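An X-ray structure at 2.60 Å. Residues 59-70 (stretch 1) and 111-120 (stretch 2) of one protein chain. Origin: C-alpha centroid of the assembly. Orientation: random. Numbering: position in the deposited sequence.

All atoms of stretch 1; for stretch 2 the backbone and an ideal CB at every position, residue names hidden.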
# COMPACT_ATOMS: atom_id res chain seq x y z
N ALA A 59 1.18 -0.90 18.60
CA ALA A 59 0.18 -0.82 17.57
C ALA A 59 0.80 -0.82 16.18
O ALA A 59 1.90 -0.31 15.96
CB ALA A 59 -0.66 0.43 17.77
N PRO A 60 0.07 -1.37 15.21
CA PRO A 60 0.54 -1.43 13.83
C PRO A 60 0.43 -0.08 13.14
O PRO A 60 -0.27 0.82 13.60
CB PRO A 60 -0.41 -2.42 13.20
CG PRO A 60 -1.74 -2.03 13.88
CD PRO A 60 -1.30 -1.89 15.34
N THR A 61 1.13 0.04 12.02
CA THR A 61 1.11 1.24 11.21
C THR A 61 -0.28 1.26 10.60
O THR A 61 -0.96 0.22 10.60
CB THR A 61 2.13 1.12 10.09
OG1 THR A 61 3.43 0.98 10.68
CG2 THR A 61 2.11 2.37 9.19
N ARG A 62 -0.75 2.39 10.11
CA ARG A 62 -2.07 2.35 9.52
C ARG A 62 -2.03 1.45 8.28
O ARG A 62 -2.94 0.63 8.06
CB ARG A 62 -2.59 3.75 9.15
CG ARG A 62 -1.91 4.43 8.00
CD ARG A 62 -2.79 5.56 7.48
NE ARG A 62 -2.86 6.70 8.39
CZ ARG A 62 -3.85 7.58 8.43
NH1 ARG A 62 -4.88 7.47 7.60
NH2 ARG A 62 -3.80 8.60 9.29
N GLU A 63 -0.98 1.55 7.48
CA GLU A 63 -0.92 0.72 6.29
C GLU A 63 -1.00 -0.73 6.72
O GLU A 63 -1.81 -1.49 6.19
CB GLU A 63 0.35 1.00 5.50
CG GLU A 63 0.51 0.18 4.21
CD GLU A 63 -0.54 0.49 3.13
OE1 GLU A 63 -0.17 0.51 1.93
OE2 GLU A 63 -1.74 0.70 3.46
N ARG A 64 -0.18 -1.12 7.69
CA ARG A 64 -0.19 -2.51 8.16
C ARG A 64 -1.55 -2.86 8.77
O ARG A 64 -2.00 -4.02 8.75
CB ARG A 64 0.93 -2.72 9.18
CG ARG A 64 1.02 -4.11 9.78
CD ARG A 64 1.20 -5.16 8.72
NE ARG A 64 1.17 -6.51 9.28
CZ ARG A 64 0.81 -7.59 8.59
NH1 ARG A 64 0.81 -8.79 9.17
NH2 ARG A 64 0.44 -7.47 7.32
N LEU A 65 -2.22 -1.84 9.32
CA LEU A 65 -3.55 -2.02 9.88
C LEU A 65 -4.48 -2.50 8.78
O LEU A 65 -5.14 -3.53 8.93
CB LEU A 65 -4.12 -0.71 10.42
CG LEU A 65 -4.99 -0.80 11.68
CD1 LEU A 65 -5.64 0.52 11.92
CD2 LEU A 65 -6.02 -1.87 11.57
N THR A 66 -4.55 -1.76 7.67
CA THR A 66 -5.45 -2.16 6.59
C THR A 66 -5.11 -3.54 6.03
O THR A 66 -6.03 -4.32 5.72
CB THR A 66 -5.45 -1.16 5.42
OG1 THR A 66 -4.20 -1.26 4.72
CG2 THR A 66 -5.62 0.27 5.94
N GLU A 67 -3.82 -3.86 5.91
CA GLU A 67 -3.47 -5.17 5.37
C GLU A 67 -4.07 -6.27 6.21
O GLU A 67 -4.73 -7.18 5.69
CB GLU A 67 -1.95 -5.40 5.33
CG GLU A 67 -1.16 -4.58 4.33
CD GLU A 67 0.32 -4.81 4.47
OE1 GLU A 67 1.09 -4.24 3.66
OE2 GLU A 67 0.72 -5.55 5.41
N ILE A 68 -3.81 -6.20 7.51
CA ILE A 68 -4.26 -7.23 8.42
C ILE A 68 -5.73 -7.47 8.31
O ILE A 68 -6.22 -8.60 8.45
CB ILE A 68 -3.90 -6.90 9.87
CG1 ILE A 68 -2.38 -6.69 9.99
CG2 ILE A 68 -4.32 -8.04 10.77
CD1 ILE A 68 -1.92 -6.16 11.36
N PHE A 69 -6.44 -6.38 8.05
CA PHE A 69 -7.88 -6.46 7.91
C PHE A 69 -8.21 -7.45 6.78
O PHE A 69 -8.98 -8.39 6.97
CB PHE A 69 -8.45 -5.08 7.59
CG PHE A 69 -9.94 -5.08 7.44
CD1 PHE A 69 -10.76 -5.15 8.57
CD2 PHE A 69 -10.52 -5.00 6.18
CE1 PHE A 69 -12.14 -5.14 8.44
CE2 PHE A 69 -11.90 -5.00 6.04
CZ PHE A 69 -12.72 -5.06 7.19
N PHE A 70 -7.61 -7.24 5.61
CA PHE A 70 -7.87 -8.10 4.47
C PHE A 70 -7.26 -9.49 4.57
O PHE A 70 -7.73 -10.44 3.94
CB PHE A 70 -7.46 -7.39 3.18
CG PHE A 70 -8.38 -6.24 2.85
CD1 PHE A 70 -9.63 -6.47 2.29
CD2 PHE A 70 -8.04 -4.94 3.17
CE1 PHE A 70 -10.53 -5.43 2.10
CE2 PHE A 70 -8.95 -3.88 2.98
CZ PHE A 70 -10.19 -4.13 2.43
N UNK A 111 -14.01 -2.35 14.81
CA UNK A 111 -14.16 -1.13 14.04
C UNK A 111 -12.82 -0.44 13.87
O UNK A 111 -12.09 -0.24 14.83
CB UNK A 111 -15.16 -0.19 14.71
N UNK A 112 -12.49 -0.08 12.64
CA UNK A 112 -11.23 0.61 12.35
C UNK A 112 -11.57 1.87 11.59
O UNK A 112 -12.17 1.80 10.52
CB UNK A 112 -10.26 -0.27 11.56
N UNK A 113 -11.20 3.02 12.13
CA UNK A 113 -11.49 4.25 11.40
C UNK A 113 -10.16 4.89 11.07
O UNK A 113 -9.20 4.76 11.83
CB UNK A 113 -12.38 5.20 12.20
N UNK A 114 -10.09 5.54 9.92
CA UNK A 114 -8.86 6.20 9.52
C UNK A 114 -9.21 7.57 8.98
O UNK A 114 -9.88 7.71 7.95
CB UNK A 114 -8.09 5.38 8.48
N UNK A 115 -8.76 8.58 9.70
CA UNK A 115 -9.00 9.95 9.34
C UNK A 115 -7.74 10.46 8.66
O UNK A 115 -6.88 9.68 8.28
CB UNK A 115 -9.37 10.80 10.56
N UNK A 116 -7.64 11.77 8.53
CA UNK A 116 -6.50 12.41 7.88
C UNK A 116 -5.17 12.35 8.62
O UNK A 116 -4.11 12.30 8.00
CB UNK A 116 -6.84 13.88 7.63
N UNK A 117 -5.23 12.37 9.95
CA UNK A 117 -4.01 12.36 10.75
C UNK A 117 -3.90 11.25 11.78
O UNK A 117 -2.83 11.03 12.34
CB UNK A 117 -3.88 13.70 11.47
N UNK A 118 -5.00 10.56 12.04
CA UNK A 118 -5.00 9.50 13.04
C UNK A 118 -5.81 8.32 12.55
O UNK A 118 -6.43 8.37 11.50
CB UNK A 118 -5.55 10.01 14.37
N UNK A 119 -5.78 7.26 13.33
CA UNK A 119 -6.56 6.08 13.01
C UNK A 119 -6.79 5.36 14.33
O UNK A 119 -5.92 5.37 15.21
CB UNK A 119 -5.86 5.19 11.98
N UNK A 120 -7.97 4.78 14.49
CA UNK A 120 -8.30 4.09 15.72
C UNK A 120 -8.88 2.72 15.47
O UNK A 120 -9.18 2.36 14.34
CB UNK A 120 -9.28 4.92 16.55

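Stretch 2 is a hairpin: 111-114 and 118-120 are strands, and backbone hydrogen bonds pair 113 with 120 and 115 with 118. CB directions alternate along each strand, so only some positions face helix 62-70.

Position 111 has extended angles, and its CB points away, with no atom of stretch 1 within 5.5 Å. The residue is Arg111, its side chain extended.

Position 112 points toward the helix. Its ideal CB lies 4.5 Å from Leu65 CD2, and the Phe69 ring lies beyond. An aliphatic side chain would suit: Val, Leu, Ile or Met. It is Ile112. Its CD1 reaches Leu65 CD2 at 3.0 Å and lies 4.3 Å from Phe69 CD1.

Position 113 points away, into space that stretch 1 leaves free. Many residues would fit, beta-branched ones among them. It is Thr113.

Position 114 points toward the helix. Its ideal CB is 3.9 Å from Arg62 NH1, while Leu65 and Thr66 offer methyl groups further along. A medium or long chain would suit, polar or apolar, and an acid could answer the arginine. It is Gln114. Its amide reaches the helix, with NE2 3.2 Å from Thr66 CG2 and 3.9 Å from Leu65 CD1. Water 1 weakly links its OE1 (3.3 Å) to Arg62 NH1 (2.7 Å).

Position 115 turns its CB away, but its carbonyl faces Arg62. The backbone makes this contact, so the side chain is loosely constrained. It is Asn115. Arg62 NH1 donates to Asn115 O at 3.1 Å, and Arg62 NH2 adds a weak bond to the same O at 3.4 Å.

Positions 116 and 117 form the turn, with CBs pointing away. Small polar residues, Asn or Gly would suit. They are Thr116 and Asp117.

Position 118 points away, so its choice is open; Thr, Ser or Val would fit a strand. It is Thr118. Its OG1 accepts a weak bond from Asn115 ND2 (3.5 Å).

Position 119 points toward the helix start, its ideal CB 4.6 Å from Arg62 CB and 4.7 Å from Leu65 CD1. A large apolar or aromatic side chain would suit. It is Phe119. Arg62 CB sits over one ring face, 3.7 Å from the centroid, a CH-pi contact. Leu65 CD1 lies 3.7 Å from Phe119 CD1, and Pro60 O approaches the ring edge, 3.6 Å from CE1.

Position 120 points away. Many residues would do. It is Ser120; its OG lies 2.7 Å from Thr113 OG1.

Stretch 2, residues 111-120: RITQNTDTFS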
# COMPACT_ATOMS: atom_id res chain seq x y z
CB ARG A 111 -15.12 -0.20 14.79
CG ARG A 111 -15.44 1.11 14.09
CD ARG A 111 -16.27 2.01 15.00
NE ARG A 111 -16.46 3.34 14.42
CZ ARG A 111 -17.19 3.58 13.33
NH1 ARG A 111 -17.30 4.81 12.86
NH2 ARG A 111 -17.83 2.58 12.74
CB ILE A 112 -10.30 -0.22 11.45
CG1 ILE A 112 -9.73 -1.43 12.21
CG2 ILE A 112 -9.17 0.65 10.94
CD1 ILE A 112 -8.98 -2.42 11.30
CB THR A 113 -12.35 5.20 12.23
OG1 THR A 113 -11.57 5.70 13.32
CG2 THR A 113 -13.58 4.45 12.80
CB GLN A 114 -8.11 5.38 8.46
CG GLN A 114 -8.05 3.88 8.73
CD GLN A 114 -6.99 3.16 7.91
OE1 GLN A 114 -6.61 3.59 6.81
NE2 GLN A 114 -6.52 2.04 8.43
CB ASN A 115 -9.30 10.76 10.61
CG ASN A 115 -10.45 10.18 11.39
OD1 ASN A 115 -11.58 10.16 10.91
ND2 ASN A 115 -10.18 9.69 12.58
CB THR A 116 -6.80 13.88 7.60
OG1 THR A 116 -7.26 14.50 8.82
CG2 THR A 116 -7.87 14.01 6.53
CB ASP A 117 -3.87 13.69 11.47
CG ASP A 117 -2.63 14.41 11.08
OD1 ASP A 117 -2.48 15.58 11.50
OD2 ASP A 117 -1.80 13.80 10.37
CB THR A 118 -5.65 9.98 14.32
OG1 THR A 118 -7.08 9.99 14.16
CG2 THR A 118 -5.18 11.40 14.65
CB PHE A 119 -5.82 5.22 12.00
CG PHE A 119 -4.43 4.86 12.40
CD1 PHE A 119 -4.18 3.73 13.15
CD2 PHE A 119 -3.36 5.62 11.95
CE1 PHE A 119 -2.86 3.33 13.46
CE2 PHE A 119 -2.05 5.24 12.25
CZ PHE A 119 -1.80 4.08 13.02
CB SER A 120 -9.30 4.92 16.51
OG SER A 120 -10.36 5.35 15.67
O HOH W 1 -6.30 6.58 5.45
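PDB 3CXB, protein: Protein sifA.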